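PDB 5ISU: Lmo0135 protein from Listeria monocytogenes EGD-e, which probably binds peptides outside the cell as the substrate-binding component of an ABC transporter. Local coordinates for residues L42-V56 and A484-S496. Numbering follows the deposited sequence.
Sequences LTIQQAVYAPLFWEV and ATPQPVTMFRDLS
Arg493 O is gripped by two donors, Gln46 NE2 and a water. The bond from Gln46 NE2 to Arg493 O is 2.9 Å long and nearly straight, 171° at the hydrogen. It uses a carbonyl lone pair and lies in the amide plane of Gln46. The Gln46 chain leaves with CG anti to the backbone N and then bends at chi2 (68°), which points NE2 at Arg493 O. The water also donates to Gln46 O, so it links the two backbones. A second water does the same between Thr43 O and Thr490 O.

Arg493 lies across the Trp54 indole. Its guanidinium stands nearly upright on one face, 83° from the ring plane, in a cation-pi contact with Arg493 CZ 4.4 Å from the centroid of the five-membered ring. Arg493 NH1 comes closest, 3.2 Å from Trp54 CE2 over the ring face, and the CG and CD methylenes lie along the same indole. Arg493 NE donates to Thr485 OG1 at 2.9 Å, in the guanidinium plane, which helps fix the rotation of the group. Val56 crosses the Arg493 chain at about a right angle, its CG1 3.8 Å from Arg493 CD.

Thr490 packs against the helix, with CG2 3.6 Å from Leu42 O. Its OG1 accepts from Gln487 NE2 and donates to Phe492 O, which ties the 488-490 loop to both strands of the hairpin. At the helix's C-terminal part Ala47 CB meets Leu495 CD1.

The contact thus docks helix 39-48 and its following loop onto the two-stranded hairpin 486-492, joining sequence-distant N- and C-terminal parts within one lobe of a family 5 solute-binding protein.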
loop_
_atom_site.group_PDB
_atom_site.type_symbol
_atom_site.label_atom_id
_atom_site.label_comp_id
_atom_site.label_asym_id
_atom_site.label_seq_id
_atom_site.Cartn_x
_atom_site.Cartn_y
_atom_site.Cartn_z
ATOM N N LEU A 42 -6.330 -4.861 -7.633
ATOM C CA LEU A 42 -4.878 -5.053 -7.681
ATOM C C LEU A 42 -4.511 -6.526 -7.541
ATOM O O LEU A 42 -3.555 -6.990 -8.152
ATOM C CB LEU A 42 -4.167 -4.214 -6.594
ATOM C CG LEU A 42 -4.051 -2.713 -6.880
ATOM C CD1 LEU A 42 -3.566 -1.906 -5.677
ATOM C CD2 LEU A 42 -3.138 -2.469 -8.073
ATOM N N THR A 43 -5.273 -7.247 -6.724
ATOM C CA THR A 43 -5.029 -8.657 -6.489
ATOM C C THR A 43 -5.228 -9.425 -7.795
ATOM O O THR A 43 -4.417 -10.275 -8.150
ATOM C CB THR A 43 -5.983 -9.196 -5.395
ATOM O OG1 THR A 43 -5.757 -8.494 -4.177
ATOM C CG2 THR A 43 -5.777 -10.690 -5.138
ATOM N N ILE A 44 -6.284 -9.077 -8.529
ATOM C CA ILE A 44 -6.586 -9.744 -9.800
ATOM C C ILE A 44 -5.580 -9.315 -10.871
ATOM O O ILE A 44 -5.053 -10.161 -11.626
ATOM C CB ILE A 44 -8.061 -9.538 -10.215
ATOM C CG1 ILE A 44 -8.960 -10.193 -9.159
ATOM C CG2 ILE A 44 -8.326 -10.138 -11.588
ATOM C CD1 ILE A 44 -10.439 -10.026 -9.375
ATOM N N GLN A 45 -5.250 -8.030 -10.885
ATOM C CA GLN A 45 -4.262 -7.511 -11.838
ATOM C C GLN A 45 -2.897 -8.205 -11.735
ATOM O O GLN A 45 -2.238 -8.442 -12.742
ATOM C CB GLN A 45 -4.097 -6.017 -11.621
ATOM C CG GLN A 45 -2.858 -5.418 -12.256
ATOM C CD GLN A 45 -2.780 -3.928 -12.000
ATOM O OE1 GLN A 45 -3.715 -3.206 -12.304
ATOM N NE2 GLN A 45 -1.670 -3.467 -11.443
ATOM N N GLN A 46 -2.484 -8.534 -10.515
ATOM C CA GLN A 46 -1.193 -9.187 -10.290
ATOM C C GLN A 46 -1.116 -10.520 -11.032
ATOM O O GLN A 46 -0.049 -10.939 -11.459
ATOM C CB GLN A 46 -0.977 -9.436 -8.801
ATOM C CG GLN A 46 0.432 -9.846 -8.430
ATOM C CD GLN A 46 1.425 -8.730 -8.643
ATOM O OE1 GLN A 46 1.051 -7.559 -8.742
ATOM N NE2 GLN A 46 2.694 -9.076 -8.678
ATOM N N ALA A 47 -2.259 -11.170 -11.191
ATOM C CA ALA A 47 -2.310 -12.448 -11.877
ATOM C C ALA A 47 -2.392 -12.284 -13.394
ATOM O O ALA A 47 -1.895 -13.109 -14.119
ATOM C CB ALA A 47 -3.494 -13.251 -11.384
ATOM N N VAL A 48 -2.976 -11.193 -13.862
ATOM C CA VAL A 48 -3.208 -10.990 -15.291
ATOM C C VAL A 48 -2.124 -10.193 -15.996
ATOM O O VAL A 48 -1.842 -10.458 -17.164
ATOM C CB VAL A 48 -4.595 -10.343 -15.505
ATOM C CG1 VAL A 48 -4.868 -10.064 -16.977
ATOM C CG2 VAL A 48 -5.669 -11.256 -14.912
ATOM N N TYR A 49 -1.518 -9.233 -15.292
ATOM C CA TYR A 49 -0.467 -8.391 -15.853
ATOM C C TYR A 49 0.875 -8.527 -15.140
ATOM O O TYR A 49 0.934 -8.560 -13.926
ATOM C CB TYR A 49 -0.872 -6.925 -15.751
ATOM C CG TYR A 49 -2.070 -6.515 -16.581
ATOM C CD1 TYR A 49 -3.372 -6.697 -16.109
ATOM C CD2 TYR A 49 -1.899 -5.892 -17.816
ATOM C CE1 TYR A 49 -4.463 -6.285 -16.856
ATOM C CE2 TYR A 49 -2.983 -5.488 -18.569
ATOM C CZ TYR A 49 -4.254 -5.678 -18.081
ATOM O OH TYR A 49 -5.303 -5.280 -18.831
ATOM N N ALA A 50 1.948 -8.546 -15.923
ATOM C CA ALA A 50 3.296 -8.581 -15.409
ATOM C C ALA A 50 3.889 -7.141 -15.412
ATOM O O ALA A 50 3.565 -6.338 -16.294
ATOM C CB ALA A 50 4.142 -9.499 -16.262
ATOM N N PRO A 51 4.744 -6.810 -14.416
ATOM C CA PRO A 51 5.406 -5.499 -14.380
ATOM C C PRO A 51 6.792 -5.528 -15.069
ATOM O O PRO A 51 7.263 -6.593 -15.465
ATOM C CB PRO A 51 5.584 -5.275 -12.887
ATOM C CG PRO A 51 5.908 -6.659 -12.382
ATOM C CD PRO A 51 5.045 -7.595 -13.198
ATOM N N LEU A 52 7.440 -4.376 -15.216
ATOM C CA LEU A 52 8.793 -4.365 -15.786
ATOM C C LEU A 52 9.737 -5.023 -14.777
ATOM O O LEU A 52 10.594 -5.827 -15.143
ATOM C CB LEU A 52 9.261 -2.949 -16.094
ATOM C CG LEU A 52 8.449 -2.204 -17.153
ATOM C CD1 LEU A 52 8.888 -0.748 -17.230
ATOM C CD2 LEU A 52 8.567 -2.879 -18.508
ATOM N N PHE A 53 9.561 -4.658 -13.506
ATOM C CA PHE A 53 10.351 -5.187 -12.399
ATOM C C PHE A 53 9.405 -5.513 -11.264
ATOM O O PHE A 53 8.345 -4.896 -11.150
ATOM C CB PHE A 53 11.355 -4.153 -11.916
ATOM C CG PHE A 53 12.352 -3.745 -12.959
ATOM C CD1 PHE A 53 12.058 -2.731 -13.846
ATOM C CD2 PHE A 53 13.582 -4.384 -13.049
ATOM C CE1 PHE A 53 12.980 -2.343 -14.808
ATOM C CE2 PHE A 53 14.504 -4.016 -14.003
ATOM C CZ PHE A 53 14.208 -2.985 -14.890
ATOM N N TRP A 54 9.778 -6.483 -10.434
ATOM C CA TRP A 54 8.960 -6.837 -9.291
ATOM C C TRP A 54 9.244 -5.823 -8.180
ATOM O O TRP A 54 10.368 -5.667 -7.767
ATOM C CB TRP A 54 9.268 -8.256 -8.799
ATOM C CG TRP A 54 9.040 -9.347 -9.799
ATOM C CD1 TRP A 54 9.990 -10.100 -10.407
ATOM C CD2 TRP A 54 7.780 -9.803 -10.310
ATOM N NE1 TRP A 54 9.409 -11.014 -11.248
ATOM C CE2 TRP A 54 8.051 -10.848 -11.212
ATOM C CE3 TRP A 54 6.457 -9.434 -10.085
ATOM C CZ2 TRP A 54 7.042 -11.533 -11.892
ATOM C CZ3 TRP A 54 5.439 -10.114 -10.769
ATOM C CH2 TRP A 54 5.739 -11.137 -11.665
ATOM N N GLU A 55 8.202 -5.140 -7.720
ATOM C CA GLU A 55 8.296 -4.107 -6.680
ATOM C C GLU A 55 8.901 -4.578 -5.362
ATOM O O GLU A 55 9.782 -3.926 -4.817
ATOM C CB GLU A 55 6.885 -3.523 -6.405
ATOM C CG GLU A 55 6.789 -2.578 -5.203
ATOM C CD GLU A 55 5.422 -1.914 -5.046
ATOM O OE1 GLU A 55 4.474 -2.320 -5.739
ATOM O OE2 GLU A 55 5.300 -0.982 -4.211
ATOM N N VAL A 56 8.418 -5.712 -4.858
ATOM C CA VAL A 56 8.854 -6.227 -3.557
ATOM C C VAL A 56 10.384 -6.335 -3.410
ATOM O O VAL A 56 10.892 -6.091 -2.337
ATOM C CB VAL A 56 8.121 -7.555 -3.219
ATOM C CG1 VAL A 56 8.677 -8.712 -4.034
ATOM C CG2 VAL A 56 8.201 -7.864 -1.740
ATOM N N ALA A 484 6.395 -18.276 -4.588
ATOM C CA ALA A 484 5.342 -17.368 -5.051
ATOM C C ALA A 484 5.444 -15.981 -4.387
ATOM O O ALA A 484 4.891 -15.003 -4.897
ATOM C CB ALA A 484 3.978 -17.982 -4.831
ATOM N N THR A 485 6.155 -15.937 -3.252
ATOM C CA THR A 485 6.439 -14.731 -2.470
ATOM C C THR A 485 5.217 -14.013 -1.906
ATOM O O THR A 485 4.560 -13.246 -2.618
ATOM C CB THR A 485 7.252 -13.649 -3.260
ATOM O OG1 THR A 485 8.222 -14.258 -4.114
ATOM C CG2 THR A 485 7.942 -12.671 -2.287
ATOM N N PRO A 486 4.917 -14.236 -0.618
ATOM C CA PRO A 486 3.834 -13.450 -0.041
ATOM C C PRO A 486 4.215 -11.975 -0.083
ATOM O O PRO A 486 5.392 -11.635 0.096
ATOM C CB PRO A 486 3.764 -13.951 1.392
ATOM C CG PRO A 486 4.308 -15.351 1.330
ATOM C CD PRO A 486 5.397 -15.283 0.300
ATOM N N GLN A 487 3.277 -11.093 -0.379
ATOM C CA GLN A 487 3.642 -9.674 -0.414
ATOM C C GLN A 487 2.450 -8.814 -0.099
ATOM O O GLN A 487 1.309 -9.270 -0.213
ATOM C CB GLN A 487 4.209 -9.282 -1.783
ATOM C CG GLN A 487 3.159 -9.176 -2.867
ATOM C CD GLN A 487 3.688 -8.638 -4.176
ATOM O OE1 GLN A 487 4.875 -8.668 -4.431
ATOM N NE2 GLN A 487 2.780 -8.191 -5.041
ATOM N N PRO A 488 2.693 -7.544 0.249
ATOM C CA PRO A 488 1.588 -6.657 0.580
ATOM C C PRO A 488 0.518 -6.591 -0.503
ATOM O O PRO A 488 0.823 -6.765 -1.689
ATOM C CB PRO A 488 2.274 -5.297 0.707
ATOM C CG PRO A 488 3.667 -5.635 1.114
ATOM C CD PRO A 488 3.998 -6.854 0.330
ATOM N N VAL A 489 -0.724 -6.389 -0.066
ATOM C CA VAL A 489 -1.912 -6.217 -0.911
ATOM C C VAL A 489 -2.429 -7.424 -1.722
ATOM O O VAL A 489 -3.558 -7.858 -1.522
ATOM C CB VAL A 489 -1.756 -5.025 -1.918
ATOM C CG1 VAL A 489 -3.067 -4.750 -2.650
ATOM C CG2 VAL A 489 -1.296 -3.749 -1.213
ATOM N N THR A 490 -1.622 -7.923 -2.648
ATOM C CA THR A 490 -2.042 -8.956 -3.598
ATOM C C THR A 490 -1.896 -10.394 -3.174
ATOM O O THR A 490 -2.112 -11.280 -3.991
ATOM C CB THR A 490 -1.222 -8.822 -4.881
ATOM O OG1 THR A 490 0.126 -9.257 -4.636
ATOM C CG2 THR A 490 -1.230 -7.355 -5.366
ATOM N N MET A 491 -1.533 -10.618 -1.915
ATOM C CA MET A 491 -1.294 -11.956 -1.336
ATOM C C MET A 491 0.016 -12.504 -1.829
ATOM O O MET A 491 0.928 -12.667 -1.043
ATOM C CB MET A 491 -2.421 -12.967 -1.569
ATOM C CG MET A 491 -3.769 -12.523 -1.052
ATOM S SD MET A 491 -4.989 -13.796 -1.400
ATOM C CE MET A 491 -6.490 -12.950 -0.948
ATOM N N PHE A 492 0.116 -12.797 -3.118
ATOM C CA PHE A 492 1.357 -13.313 -3.669
ATOM C C PHE A 492 1.826 -12.474 -4.840
ATOM O O PHE A 492 1.027 -11.771 -5.491
ATOM C CB PHE A 492 1.210 -14.753 -4.133
ATOM C CG PHE A 492 1.103 -15.756 -3.020
ATOM C CD1 PHE A 492 2.231 -16.142 -2.317
ATOM C CD2 PHE A 492 -0.097 -16.366 -2.728
ATOM C CE1 PHE A 492 2.161 -17.087 -1.310
ATOM C CE2 PHE A 492 -0.176 -17.319 -1.731
ATOM C CZ PHE A 492 0.956 -17.671 -1.011
ATOM N N ARG A 493 3.126 -12.587 -5.106
ATOM C CA ARG A 493 3.790 -11.870 -6.178
ATOM C C ARG A 493 3.510 -12.568 -7.474
ATOM O O ARG A 493 3.167 -11.915 -8.479
ATOM C CB ARG A 493 5.301 -11.854 -5.927
ATOM C CG ARG A 493 6.163 -11.076 -6.930
ATOM C CD ARG A 493 7.657 -11.270 -6.641
ATOM N NE ARG A 493 7.982 -12.699 -6.599
ATOM C CZ ARG A 493 8.201 -13.475 -7.656
ATOM N NH1 ARG A 493 8.192 -12.985 -8.876
ATOM N NH2 ARG A 493 8.423 -14.765 -7.484
ATOM N N ASP A 494 3.618 -13.900 -7.445
ATOM C CA ASP A 494 3.464 -14.693 -8.637
ATOM C C ASP A 494 2.858 -16.076 -8.329
ATOM O O ASP A 494 3.531 -16.983 -7.834
ATOM C CB ASP A 494 4.837 -14.839 -9.308
ATOM C CG ASP A 494 4.761 -15.449 -10.711
ATOM O OD1 ASP A 494 3.696 -15.963 -11.115
ATOM O OD2 ASP A 494 5.788 -15.408 -11.427
ATOM N N LEU A 495 1.588 -16.216 -8.686
ATOM C CA LEU A 495 0.826 -17.434 -8.468
ATOM C C LEU A 495 1.249 -18.622 -9.342
ATOM O O LEU A 495 0.824 -19.741 -9.072
ATOM C CB LEU A 495 -0.666 -17.146 -8.705
ATOM C CG LEU A 495 -1.381 -16.198 -7.734
ATOM C CD1 LEU A 495 -2.740 -15.776 -8.262
ATOM C CD2 LEU A 495 -1.537 -16.870 -6.388
ATOM N N SER A 496 2.045 -18.374 -10.390
ATOM C CA SER A 496 2.500 -19.439 -11.292
ATOM C C SER A 496 3.470 -20.397 -10.608
ATOM O O SER A 496 3.719 -21.495 -11.132
ATOM C CB SER A 496 3.180 -18.858 -12.547
ATOM O OG SER A 496 4.395 -18.210 -12.217
HETATM O O HOH W 1 -3.031 -12.320 -6.840
HETATM O O HOH W 2 2.732 -5.455 -7.007
HETATM O O HOH W 3 2.355 -12.571 -11.216
HETATM O O HOH W 4 6.485 -7.368 -6.190
#